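Local coordinates for protein dehydrogenase (PDB 3UOE) that probably acts as an oxidoreductase of the malate/L-lactate dehydrogenase (LDH2/MDH2) family, at residues A[197-211]-A[233-245]. Residues are numbered along the deposited sequence; the frame is centred on the assembly and turned at random.
Sequences LATSIVSMGKINNHA and PHAAQAGAIAPFG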
loop_
_atom_site.group_PDB
_atom_site.type_symbol
_atom_site.label_atom_id
_atom_site.label_comp_id
_atom_site.label_asym_id
_atom_site.label_seq_id
_atom_site.Cartn_x
_atom_site.Cartn_y
_atom_site.Cartn_z
ATOM N N LEU A 197 2.482 2.106 -8.555
ATOM C CA LEU A 197 2.441 0.724 -9.003
ATOM C C LEU A 197 1.036 0.150 -9.052
ATOM O O LEU A 197 0.235 0.339 -8.139
ATOM C CB LEU A 197 3.314 -0.127 -8.100
ATOM C CG LEU A 197 2.828 -0.144 -6.661
ATOM C CD1 LEU A 197 2.227 -1.494 -6.348
ATOM C CD2 LEU A 197 3.993 0.142 -5.747
ATOM N N ALA A 198 0.746 -0.543 -10.145
ATOM C CA ALA A 198 -0.467 -1.326 -10.244
ATOM C C ALA A 198 -0.266 -2.567 -9.399
ATOM O O ALA A 198 0.838 -3.121 -9.340
ATOM C CB ALA A 198 -0.743 -1.711 -11.694
ATOM N N THR A 199 -1.331 -3.002 -8.738
ATOM C CA THR A 199 -1.277 -4.237 -7.977
ATOM C C THR A 199 -1.521 -5.433 -8.891
ATOM O O THR A 199 -1.446 -6.585 -8.453
ATOM C CB THR A 199 -2.282 -4.212 -6.806
ATOM O OG1 THR A 199 -3.561 -3.793 -7.286
ATOM C CG2 THR A 199 -1.818 -3.224 -5.750
ATOM N N SER A 200 -1.827 -5.160 -10.159
ATOM C CA SER A 200 -1.849 -6.216 -11.164
ATOM C C SER A 200 -0.438 -6.381 -11.731
ATOM O O SER A 200 0.390 -5.477 -11.629
ATOM C CB SER A 200 -2.851 -5.909 -12.277
ATOM O OG SER A 200 -2.567 -4.664 -12.892
ATOM N N ILE A 201 -0.162 -7.536 -12.319
ATOM C CA ILE A 201 1.178 -7.811 -12.812
ATOM C C ILE A 201 1.473 -6.971 -14.055
ATOM O O ILE A 201 2.632 -6.686 -14.372
ATOM C CB ILE A 201 1.350 -9.297 -13.151
ATOM C CG1 ILE A 201 2.825 -9.619 -13.393
ATOM C CG2 ILE A 201 0.498 -9.669 -14.356
ATOM C CD1 ILE A 201 3.083 -11.087 -13.606
ATOM N N VAL A 202 0.408 -6.589 -14.753
ATOM C CA VAL A 202 0.515 -5.719 -15.910
ATOM C C VAL A 202 -0.769 -4.906 -16.033
ATOM O O VAL A 202 -1.800 -5.271 -15.456
ATOM C CB VAL A 202 0.765 -6.529 -17.204
ATOM C CG1 VAL A 202 -0.490 -7.269 -17.638
ATOM C CG2 VAL A 202 1.242 -5.623 -18.302
ATOM N N SER A 203 -0.694 -3.801 -16.768
ATOM C CA SER A 203 -1.867 -2.984 -17.066
ATOM C C SER A 203 -2.706 -3.586 -18.201
ATOM O O SER A 203 -2.180 -4.244 -19.090
ATOM C CB SER A 203 -1.425 -1.574 -17.458
ATOM O OG SER A 203 -2.550 -0.746 -17.723
HETATM N N MSE A 204 -4.015 -3.361 -18.177
HETATM C CA MSE A 204 -4.850 -3.781 -19.301
HETATM C C MSE A 204 -4.539 -2.871 -20.483
HETATM O O MSE A 204 -4.557 -3.301 -21.646
HETATM C CB MSE A 204 -6.330 -3.709 -18.945
HETATM C CG MSE A 204 -7.260 -4.251 -20.023
HETATM SE SE MSE A 204 -6.792 -6.056 -20.649
HETATM C CE MSE A 204 -7.708 -7.175 -19.327
ATOM N N GLY A 205 -4.242 -1.609 -20.171
ATOM C CA GLY A 205 -3.789 -0.666 -21.174
ATOM C C GLY A 205 -2.644 -1.229 -21.995
ATOM O O GLY A 205 -2.642 -1.118 -23.221
ATOM N N LYS A 206 -1.673 -1.843 -21.323
ATOM C CA LYS A 206 -0.531 -2.441 -22.008
ATOM C C LYS A 206 -0.941 -3.658 -22.822
ATOM O O LYS A 206 -0.389 -3.912 -23.890
ATOM C CB LYS A 206 0.566 -2.834 -21.019
ATOM C CG LYS A 206 1.815 -3.370 -21.692
ATOM C CD LYS A 206 2.753 -3.986 -20.690
ATOM C CE LYS A 206 3.463 -2.926 -19.872
ATOM N NZ LYS A 206 4.556 -2.289 -20.657
ATOM N N ILE A 207 -1.907 -4.417 -22.322
ATOM C CA ILE A 207 -2.369 -5.571 -23.067
ATOM C C ILE A 207 -3.094 -5.119 -24.332
ATOM O O ILE A 207 -2.934 -5.721 -25.388
ATOM C CB ILE A 207 -3.256 -6.507 -22.212
ATOM C CG1 ILE A 207 -2.386 -7.344 -21.272
ATOM C CG2 ILE A 207 -4.090 -7.433 -23.099
ATOM C CD1 ILE A 207 -3.190 -8.202 -20.314
ATOM N N ASN A 208 -3.872 -4.047 -24.216
ATOM C CA ASN A 208 -4.590 -3.489 -25.359
ATOM C C ASN A 208 -3.614 -3.069 -26.442
ATOM O O ASN A 208 -3.830 -3.339 -27.623
ATOM C CB ASN A 208 -5.447 -2.295 -24.939
ATOM C CG ASN A 208 -6.580 -2.690 -24.013
ATOM O OD1 ASN A 208 -6.931 -3.865 -23.904
ATOM N ND2 ASN A 208 -7.155 -1.713 -23.338
ATOM N N ASN A 209 -2.529 -2.425 -26.022
ATOM C CA ASN A 209 -1.454 -2.050 -26.926
ATOM C C ASN A 209 -0.873 -3.263 -27.650
ATOM O O ASN A 209 -0.568 -3.190 -28.842
ATOM C CB ASN A 209 -0.361 -1.281 -26.184
ATOM C CG ASN A 209 0.844 -0.985 -27.061
ATOM O OD1 ASN A 209 1.717 -1.840 -27.250
ATOM N ND2 ASN A 209 0.901 0.234 -27.600
ATOM N N HIS A 210 -0.731 -4.383 -26.947
ATOM C CA HIS A 210 -0.329 -5.611 -27.615
ATOM C C HIS A 210 -1.384 -6.091 -28.615
ATOM O O HIS A 210 -1.066 -6.384 -29.772
ATOM C CB HIS A 210 -0.012 -6.713 -26.610
ATOM C CG HIS A 210 1.337 -6.581 -25.975
ATOM N ND1 HIS A 210 2.320 -7.538 -26.109
ATOM C CD2 HIS A 210 1.863 -5.605 -25.199
ATOM C CE1 HIS A 210 3.393 -7.159 -25.437
ATOM N NE2 HIS A 210 3.142 -5.989 -24.878
ATOM N N ALA A 211 -2.634 -6.185 -28.168
ATOM C CA ALA A 211 -3.713 -6.629 -29.049
ATOM C C ALA A 211 -3.703 -5.775 -30.311
ATOM O O ALA A 211 -3.769 -6.290 -31.429
ATOM C CB ALA A 211 -5.070 -6.525 -28.344
ATOM N N PRO A 233 -3.340 -11.720 -26.761
ATOM C CA PRO A 233 -3.789 -10.477 -26.122
ATOM C C PRO A 233 -5.284 -10.242 -26.278
ATOM O O PRO A 233 -5.911 -9.682 -25.371
ATOM C CB PRO A 233 -2.992 -9.390 -26.870
ATOM C CG PRO A 233 -2.610 -10.040 -28.165
ATOM C CD PRO A 233 -2.306 -11.454 -27.776
ATOM N N HIS A 234 -5.844 -10.652 -27.410
ATOM C CA HIS A 234 -7.281 -10.523 -27.627
ATOM C C HIS A 234 -8.048 -11.430 -26.676
ATOM O O HIS A 234 -9.118 -11.072 -26.196
ATOM C CB HIS A 234 -7.657 -10.839 -29.078
ATOM C CG HIS A 234 -7.004 -9.934 -30.074
ATOM N ND1 HIS A 234 -7.411 -8.633 -30.275
ATOM C CD2 HIS A 234 -5.961 -10.140 -30.912
ATOM C CE1 HIS A 234 -6.649 -8.076 -31.201
ATOM N NE2 HIS A 234 -5.760 -8.967 -31.599
ATOM N N ALA A 235 -7.503 -12.612 -26.420
ATOM C CA ALA A 235 -8.089 -13.507 -25.435
ATOM C C ALA A 235 -7.972 -12.850 -24.054
ATOM O O ALA A 235 -8.960 -12.676 -23.343
ATOM C CB ALA A 235 -7.384 -14.875 -25.460
ATOM N N ALA A 236 -6.752 -12.463 -23.696
ATOM C CA ALA A 236 -6.508 -11.752 -22.447
ATOM C C ALA A 236 -7.502 -10.611 -22.216
ATOM O O ALA A 236 -7.969 -10.416 -21.100
ATOM C CB ALA A 236 -5.065 -11.234 -22.405
ATOM N N GLN A 237 -7.827 -9.860 -23.270
ATOM C CA GLN A 237 -8.720 -8.711 -23.133
ATOM C C GLN A 237 -10.059 -9.137 -22.534
ATOM O O GLN A 237 -10.668 -8.408 -21.755
ATOM C CB GLN A 237 -8.935 -8.003 -24.480
ATOM C CG GLN A 237 -7.787 -7.076 -24.905
ATOM C CD GLN A 237 -8.104 -6.262 -26.165
ATOM O OE1 GLN A 237 -8.667 -6.777 -27.122
ATOM N NE2 GLN A 237 -7.733 -4.988 -26.160
ATOM N N ALA A 238 -10.503 -10.330 -22.898
ATOM C CA ALA A 238 -11.781 -10.835 -22.431
ATOM C C ALA A 238 -11.600 -11.730 -21.212
ATOM O O ALA A 238 -12.567 -12.327 -20.725
ATOM C CB ALA A 238 -12.490 -11.594 -23.552
ATOM N N GLY A 239 -10.362 -11.820 -20.723
ATOM C CA GLY A 239 -10.040 -12.719 -19.630
ATOM C C GLY A 239 -9.779 -12.019 -18.309
ATOM O O GLY A 239 -10.551 -11.164 -17.884
ATOM N N ALA A 240 -8.677 -12.385 -17.660
ATOM C CA ALA A 240 -8.305 -11.792 -16.385
ATOM C C ALA A 240 -6.789 -11.751 -16.209
ATOM O O ALA A 240 -6.065 -12.656 -16.632
ATOM C CB ALA A 240 -8.981 -12.524 -15.214
ATOM N N ILE A 241 -6.320 -10.676 -15.587
ATOM C CA ILE A 241 -4.906 -10.445 -15.391
ATOM C C ILE A 241 -4.547 -10.937 -14.004
ATOM O O ILE A 241 -5.370 -10.886 -13.093
ATOM C CB ILE A 241 -4.576 -8.937 -15.529
ATOM C CG1 ILE A 241 -4.891 -8.453 -16.948
ATOM C CG2 ILE A 241 -3.122 -8.659 -15.191
ATOM C CD1 ILE A 241 -4.922 -6.931 -17.101
ATOM N N ALA A 242 -3.325 -11.432 -13.849
ATOM C CA ALA A 242 -2.845 -11.885 -12.548
ATOM C C ALA A 242 -2.424 -10.699 -11.681
ATOM O O ALA A 242 -2.055 -9.644 -12.198
ATOM C CB ALA A 242 -1.683 -12.861 -12.717
ATOM N N PRO A 243 -2.504 -10.863 -10.356
ATOM C CA PRO A 243 -1.945 -9.879 -9.427
ATOM C C PRO A 243 -0.428 -9.975 -9.489
ATOM O O PRO A 243 0.091 -11.026 -9.849
ATOM C CB PRO A 243 -2.412 -10.398 -8.064
ATOM C CG PRO A 243 -2.530 -11.898 -8.286
ATOM C CD PRO A 243 -3.168 -11.968 -9.645
ATOM N N PHE A 244 0.279 -8.909 -9.144
ATOM C CA PHE A 244 1.726 -9.017 -8.999
ATOM C C PHE A 244 1.994 -9.586 -7.616
ATOM O O PHE A 244 1.131 -9.519 -6.745
ATOM C CB PHE A 244 2.396 -7.651 -9.127
ATOM C CG PHE A 244 2.653 -6.988 -7.813
ATOM C CD1 PHE A 244 1.624 -6.361 -7.132
ATOM C CD2 PHE A 244 3.925 -7.003 -7.251
ATOM C CE1 PHE A 244 1.856 -5.751 -5.912
ATOM C CE2 PHE A 244 4.167 -6.399 -6.037
ATOM C CZ PHE A 244 3.132 -5.765 -5.363
ATOM N N GLY A 245 3.174 -10.160 -7.417
ATOM C CA GLY A 245 3.587 -10.601 -6.098
ATOM C C GLY A 245 2.686 -11.647 -5.470
ATOM O O GLY A 245 2.593 -11.731 -4.253
#
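Ser200 and Pro243 meet as a single beta bridge within the malate/L-lactate dehydrogenase fold, where the chain leaving strand 193-197 runs beside the one entering helix 246-264. Two nearly straight backbone bonds flank the bridge: Phe244 N gives to Thr199 O (3.0 Å), and Ile201 N gives to Ala242 O (2.8 Å). Thr199 O also sits at the edge of the Phe244 ring. The hydroxyl of Thr199 is taken by Asn180 O, and Ala198 O accepts from Lys248 NZ of the second subunit. Ser200 OG, set between its own backbone N and carbonyl carbon (chi1 57°), donates to Val202 O at 2.7 Å. Ser203 is the N-cap of helix 204-213, its OG accepting weakly from Gly205 N.

Beyond the bridge, Ile241 points toward segment 197-211: CG2 meets Ile201 CG2 (3.8 Å), and its side chain crosses that of Val202 at about a right angle, while CD1 reaches CE of Met204, present as selenomethionine (3.6 Å), whose chain bends back toward helix 233-237. Ile207 meets Ile241 tip to tip, and its CG2 rests on Ala236 CB.

Helices 204-211 and 233-237 run roughly antiparallel (142°), and one side-chain bond joins them: Gln237 NE2 donates to Asn208 OD1 at 2.6 Å. The amide planes are turned 71° apart; the acceptor lies nearly in the Gln237 plane, whereas NE2 stands above that of Asn208. A leucine at Asn208 would remove this acceptor and is likely to leave Gln237 NE2 without it and the amide freer to turn. His210 ND1 is satisfied by Ala216 O. At the far end Ala211 CB makes a CH-pi contact over one face of the His234 ring, 3.9 Å from its centroid.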